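Local atomic coordinates of MgGH51 (PDB entry 6ZPV), a protein that probably hydrolyses terminal alpha-L-arabinofuranosyl residues from arabinose-containing polysaccharides, as a GH51 alpha-L-arabinofuranosidase of the fungus Meripilus giganteus. Residues Leu209-Gly221 against Leu495-Phe509. Numbering follows the deposited sequence. Where two conformers were deposited one is given.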
loop_
_atom_site.group_PDB
_atom_site.type_symbol
_atom_site.label_atom_id
_atom_site.label_comp_id
_atom_site.label_asym_id
_atom_site.label_seq_id
_atom_site.Cartn_x
_atom_site.Cartn_y
_atom_site.Cartn_z
ATOM N N LEU A 209 3.886 -7.463 8.725
ATOM C CA LEU A 209 3.659 -6.042 8.394
ATOM C C LEU A 209 3.794 -5.140 9.631
ATOM O O LEU A 209 3.584 -5.580 10.786
ATOM C CB LEU A 209 2.320 -5.889 7.709
ATOM C CG LEU A 209 2.077 -6.843 6.542
ATOM C CD1 LEU A 209 0.751 -6.521 5.886
ATOM C CD2 LEU A 209 3.192 -6.809 5.514
ATOM N N ARG A 210 4.142 -3.901 9.383
ATOM C CA ARG A 210 4.342 -2.884 10.416
ATOM C C ARG A 210 3.003 -2.556 11.078
ATOM O O ARG A 210 2.044 -2.204 10.400
ATOM C CB ARG A 210 5.031 -1.671 9.819
ATOM C CG ARG A 210 5.193 -0.541 10.795
ATOM C CD ARG A 210 6.023 0.611 10.255
ATOM N NE ARG A 210 5.701 1.846 10.973
ATOM C CZ ARG A 210 6.293 3.031 10.771
ATOM N NH1 ARG A 210 7.291 3.139 9.942
ATOM N NH2 ARG A 210 5.864 4.092 11.436
ATOM N N ALA A 211 2.950 -2.650 12.386
ATOM C CA ALA A 211 1.671 -2.620 13.134
ATOM C C ALA A 211 0.915 -1.292 12.987
ATOM O O ALA A 211 -0.288 -1.329 12.702
ATOM C CB ALA A 211 1.960 -2.924 14.596
ATOM N N ASP A 212 1.541 -0.152 13.238
ATOM C CA ASP A 212 0.773 1.095 13.186
ATOM C C ASP A 212 0.185 1.351 11.779
ATOM O O ASP A 212 -0.974 1.765 11.716
ATOM C CB ASP A 212 1.568 2.265 13.765
ATOM C CG ASP A 212 2.884 2.609 13.088
ATOM O OD1 ASP A 212 3.267 1.884 12.138
ATOM O OD2 ASP A 212 3.554 3.622 13.543
ATOM N N ILE A 213 0.940 1.072 10.741
ATOM C CA ILE A 213 0.449 1.283 9.387
ATOM C C ILE A 213 -0.661 0.266 9.102
ATOM O O ILE A 213 -1.730 0.667 8.606
ATOM C CB ILE A 213 1.602 1.197 8.361
ATOM C CG1 ILE A 213 2.635 2.293 8.583
ATOM C CG2 ILE A 213 1.019 1.197 6.969
ATOM C CD1 ILE A 213 3.829 2.213 7.642
ATOM N N ALA A 214 -0.440 -1.016 9.388
ATOM C CA ALA A 214 -1.452 -2.031 9.097
ATOM C C ALA A 214 -2.758 -1.670 9.827
ATOM O O ALA A 214 -3.837 -1.804 9.264
ATOM C CB ALA A 214 -0.958 -3.401 9.522
ATOM N N GLU A 215 -2.655 -1.301 11.098
ATOM C CA GLU A 215 -3.856 -0.945 11.880
ATOM C C GLU A 215 -4.566 0.262 11.303
ATOM O O GLU A 215 -5.808 0.365 11.329
ATOM C CB GLU A 215 -3.463 -0.676 13.299
ATOM C CG GLU A 215 -2.995 -1.889 14.091
ATOM C CD GLU A 215 -2.275 -1.612 15.400
ATOM O OE1 GLU A 215 -2.123 -0.396 15.734
ATOM O OE2 GLU A 215 -1.758 -2.569 16.028
ATOM N N THR A 216 -3.803 1.245 10.803
ATOM C CA THR A 216 -4.373 2.448 10.172
ATOM C C THR A 216 -5.148 2.063 8.918
ATOM O O THR A 216 -6.257 2.612 8.680
ATOM C CB THR A 216 -3.304 3.490 9.893
ATOM O OG1 THR A 216 -2.614 3.872 11.074
ATOM C CG2 THR A 216 -3.844 4.738 9.225
ATOM N N LEU A 217 -4.608 1.185 8.087
ATOM C CA LEU A 217 -5.339 0.741 6.908
ATOM C C LEU A 217 -6.601 0.045 7.340
ATOM O O LEU A 217 -7.679 0.292 6.755
ATOM C CB LEU A 217 -4.440 -0.191 6.075
ATOM C CG LEU A 217 -3.182 0.474 5.510
ATOM C CD1 LEU A 217 -2.469 -0.502 4.566
ATOM C CD2 LEU A 217 -3.411 1.817 4.908
ATOM N N ALA A 218 -6.539 -0.837 8.319
ATOM C CA ALA A 218 -7.756 -1.509 8.768
ATOM C C ALA A 218 -8.769 -0.527 9.362
ATOM O O ALA A 218 -9.993 -0.700 9.143
ATOM C CB ALA A 218 -7.404 -2.609 9.736
ATOM N N GLU A 219 -8.317 0.549 9.981
ATOM C CA GLU A 219 -9.187 1.601 10.591
ATOM C C GLU A 219 -10.131 2.229 9.621
ATOM O O GLU A 219 -11.231 2.658 9.984
ATOM C CB GLU A 219 -8.270 2.717 11.224
ATOM C CG GLU A 219 -8.917 3.914 11.803
ATOM C CD GLU A 219 -7.918 4.897 12.324
ATOM O OE1 GLU A 219 -6.783 4.481 12.691
ATOM O OE2 GLU A 219 -8.387 6.082 12.380
ATOM N N MET A 220 -9.686 2.278 8.374
ATOM C CA MET A 220 -10.406 2.964 7.307
ATOM C C MET A 220 -11.665 2.187 6.924
ATOM O O MET A 220 -12.514 2.774 6.315
ATOM C CB MET A 220 -9.470 3.234 6.128
ATOM C CG MET A 220 -9.831 4.466 5.311
ATOM S SD MET A 220 -9.211 4.340 3.609
ATOM C CE MET A 220 -7.537 4.195 4.212
ATOM N N GLY A 221 -11.806 0.917 7.294
ATOM C CA GLY A 221 -12.859 0.010 6.841
ATOM C C GLY A 221 -12.869 -0.314 5.371
ATOM O O GLY A 221 -13.936 -0.473 4.775
ATOM N N LEU A 495 -2.356 9.246 0.844
ATOM C CA LEU A 495 -3.420 9.127 1.845
ATOM C C LEU A 495 -2.925 9.069 3.306
ATOM O O LEU A 495 -3.543 9.691 4.175
ATOM C CB LEU A 495 -4.314 7.900 1.533
ATOM C CG LEU A 495 -5.683 7.970 2.170
ATOM C CD1 LEU A 495 -6.549 9.025 1.500
ATOM C CD2 LEU A 495 -6.386 6.625 2.089
ATOM N N VAL A 496 -1.887 8.296 3.528
ATOM C CA VAL A 496 -1.319 8.085 4.868
ATOM C C VAL A 496 0.181 8.243 4.768
ATOM O O VAL A 496 0.805 7.614 3.909
ATOM C CB VAL A 496 -1.715 6.688 5.377
ATOM C CG1 VAL A 496 -1.037 6.379 6.727
ATOM C CG2 VAL A 496 -3.228 6.552 5.501
ATOM N N SER A 497 0.766 9.054 5.666
ATOM C CA SER A 497 2.203 9.293 5.655
ATOM C C SER A 497 2.819 8.782 6.939
ATOM O O SER A 497 2.105 8.559 7.914
ATOM C CB SER A 497 2.490 10.783 5.427
ATOM O OG SER A 497 1.833 11.257 4.259
ATOM N N TYR A 498 4.135 8.621 6.958
ATOM C CA TYR A 498 4.802 8.130 8.177
ATOM C C TYR A 498 6.283 8.392 8.055
ATOM O O TYR A 498 6.831 8.598 6.969
ATOM C CB TYR A 498 4.560 6.611 8.383
ATOM C CG TYR A 498 4.816 5.812 7.126
ATOM C CD1 TYR A 498 6.070 5.329 6.798
ATOM C CD2 TYR A 498 3.808 5.648 6.189
ATOM C CE1 TYR A 498 6.303 4.680 5.595
ATOM C CE2 TYR A 498 4.058 5.052 4.972
ATOM C CZ TYR A 498 5.291 4.565 4.663
ATOM O OH TYR A 498 5.484 3.994 3.430
ATOM N N ASP A 499 6.939 8.370 9.207
ATOM C CA ASP A 499 8.402 8.217 9.251
ATOM C C ASP A 499 8.706 6.886 9.963
ATOM O O ASP A 499 7.828 6.014 10.062
ATOM C CB ASP A 499 9.063 9.432 9.927
ATOM C CG ASP A 499 8.788 9.569 11.387
ATOM O OD1 ASP A 499 8.079 8.738 11.994
ATOM O OD2 ASP A 499 9.333 10.534 11.942
ATOM N N ALA A 500 9.943 6.697 10.416
ATOM C CA ALA A 500 10.279 5.408 11.056
ATOM C C ALA A 500 9.493 5.157 12.339
ATOM O O ALA A 500 9.513 4.032 12.794
ATOM C CB ALA A 500 11.785 5.359 11.307
ATOM N N GLY A 501 8.902 6.189 12.936
ATOM C CA GLY A 501 8.258 6.020 14.239
ATOM C C GLY A 501 6.782 6.272 14.368
ATOM O O GLY A 501 6.205 5.848 15.347
ATOM N N SER A 502 6.173 7.018 13.437
ATOM C CA SER A 502 4.814 7.505 13.619
ATOM C C SER A 502 4.108 7.644 12.293
ATOM O O SER A 502 4.731 7.737 11.252
ATOM C CB SER A 502 4.692 8.709 14.419
ATOM O OG SER A 502 5.270 9.721 13.697
ATOM N N VAL A 503 2.778 7.707 12.380
ATOM C CA VAL A 503 1.879 7.766 11.230
ATOM C C VAL A 503 1.094 9.110 11.264
ATOM O O VAL A 503 0.767 9.601 12.342
ATOM C CB VAL A 503 0.919 6.590 11.226
ATOM C CG1 VAL A 503 -0.193 6.684 10.240
ATOM C CG2 VAL A 503 1.641 5.272 11.085
ATOM N N ILE A 504 0.832 9.645 10.088
ATOM C CA ILE A 504 0.058 10.865 9.867
ATOM C C ILE A 504 -1.156 10.485 9.025
ATOM O O ILE A 504 -0.992 10.060 7.857
ATOM C CB ILE A 504 0.909 11.931 9.143
ATOM C CG1 ILE A 504 2.151 12.303 9.941
ATOM C CG2 ILE A 504 0.080 13.186 8.944
ATOM C CD1 ILE A 504 3.347 12.325 9.227
ATOM N N LYS A 505 -2.341 10.674 9.568
ATOM C CA LYS A 505 -3.599 10.393 8.865
ATOM C C LYS A 505 -4.041 11.698 8.213
ATOM O O LYS A 505 -4.317 12.681 8.886
ATOM C CB LYS A 505 -4.645 9.902 9.878
ATOM C CG LYS A 505 -4.295 8.576 10.525
ATOM C CD LYS A 505 -5.096 8.182 11.661
ATOM C CE LYS A 505 -4.345 7.084 12.429
ATOM N NZ LYS A 505 -5.155 6.555 13.543
ATOM N N SER A 506 -4.121 11.708 6.892
ATOM C CA SER A 506 -4.429 12.936 6.126
ATOM C C SER A 506 -5.913 13.324 6.249
ATOM O O SER A 506 -6.787 12.522 6.581
ATOM C CB SER A 506 -4.069 12.769 4.692
ATOM O OG SER A 506 -4.964 11.902 3.984
ATOM N N THR A 507 -6.195 14.552 5.799
ATOM C CA THR A 507 -7.596 14.966 5.587
ATOM C C THR A 507 -8.356 13.991 4.658
ATOM O O THR A 507 -9.469 13.582 4.969
ATOM C CB THR A 507 -7.626 16.394 5.017
ATOM O OG1 THR A 507 -6.835 16.383 3.818
ATOM C CG2 THR A 507 -7.087 17.444 5.988
ATOM N N SER A 508 -7.686 13.613 3.568
ATOM C CA SER A 508 -8.288 12.675 2.631
ATOM C C SER A 508 -8.511 11.292 3.250
ATOM O O SER A 508 -9.508 10.659 2.910
ATOM C CB SER A 508 -7.441 12.599 1.342
ATOM O OG SER A 508 -7.528 13.821 0.640
ATOM N N PHE A 509 -7.603 10.858 4.137
ATOM C CA PHE A 509 -7.822 9.606 4.871
ATOM C C PHE A 509 -9.124 9.687 5.641
ATOM O O PHE A 509 -9.931 8.743 5.618
ATOM C CB PHE A 509 -6.658 9.353 5.831
ATOM C CG PHE A 509 -6.928 8.214 6.793
ATOM C CD1 PHE A 509 -6.615 6.920 6.455
ATOM C CD2 PHE A 509 -7.516 8.450 8.038
ATOM C CE1 PHE A 509 -6.850 5.895 7.364
ATOM C CE2 PHE A 509 -7.737 7.422 8.950
ATOM C CZ PHE A 509 -7.404 6.143 8.574
HETATM O O HOH W 1 5.498 2.446 15.141
HETATM O O HOH W 2 -3.476 3.928 13.670
#
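Helix 211-219 runs along a two-stranded antiparallel hairpin, its axis 9.6 Å from that of strand 503-505 and only 18° from parallel to it, with the CA atoms of I213 and T216 nearest those of V503 and K505. R210, at the helix N-cap position, reaches the hairpin's turn: with CG anti to the backbone N (chi1 176°) and the chain extended to NE, its guanidinium meets D499 O end-on, NH1 at 2.9 Å and NH2 at 3.1 Å from that oxygen, which lies almost in the guanidinium plane. NE and NH2 also grip D212 side-on, one nitrogen to each carboxylate oxygen, which fixes the rotation of the flat group. Cut back to alanine, this position would probably leave D499 O and the D212 carboxylate without their shared partner, loosening the hold on the turn. D499 OD1 meanwhile accepts from G501 N, an Asx turn, and from S502 N, which widens it to an Asx motif.

I213, branched and apolar, sets CD1 over the centre of the Y498 ring, 3.7 Å from its centroid, in a CH-pi contact, while its CG1 packs on V503 CG2. T216 suits a mixed surface: OG1 donates to D212 O and receives a bond from a water that also binds K505 NZ, while CG2 lies 3.7 Å from F509 CE1. Long, extended side chains let E219 and K505 meet from opposite directions, NZ 2.8 Å from OE1 on its syn lone pair. Flexible M220, in the conformer given, bends at chi3 (-59°) and packs CE on F509 CE1, its SD lying obliquely beside the ring as a Met-aromatic contact.

Strand 483-485 extends the hairpin beside strand 496-498, and its L483 touches I213, V496 and Y498; Y498 OH bonds to H27 O. Beyond the hairpin, helix 507-517 supplies K513 as a second salt-bridge partner for E219.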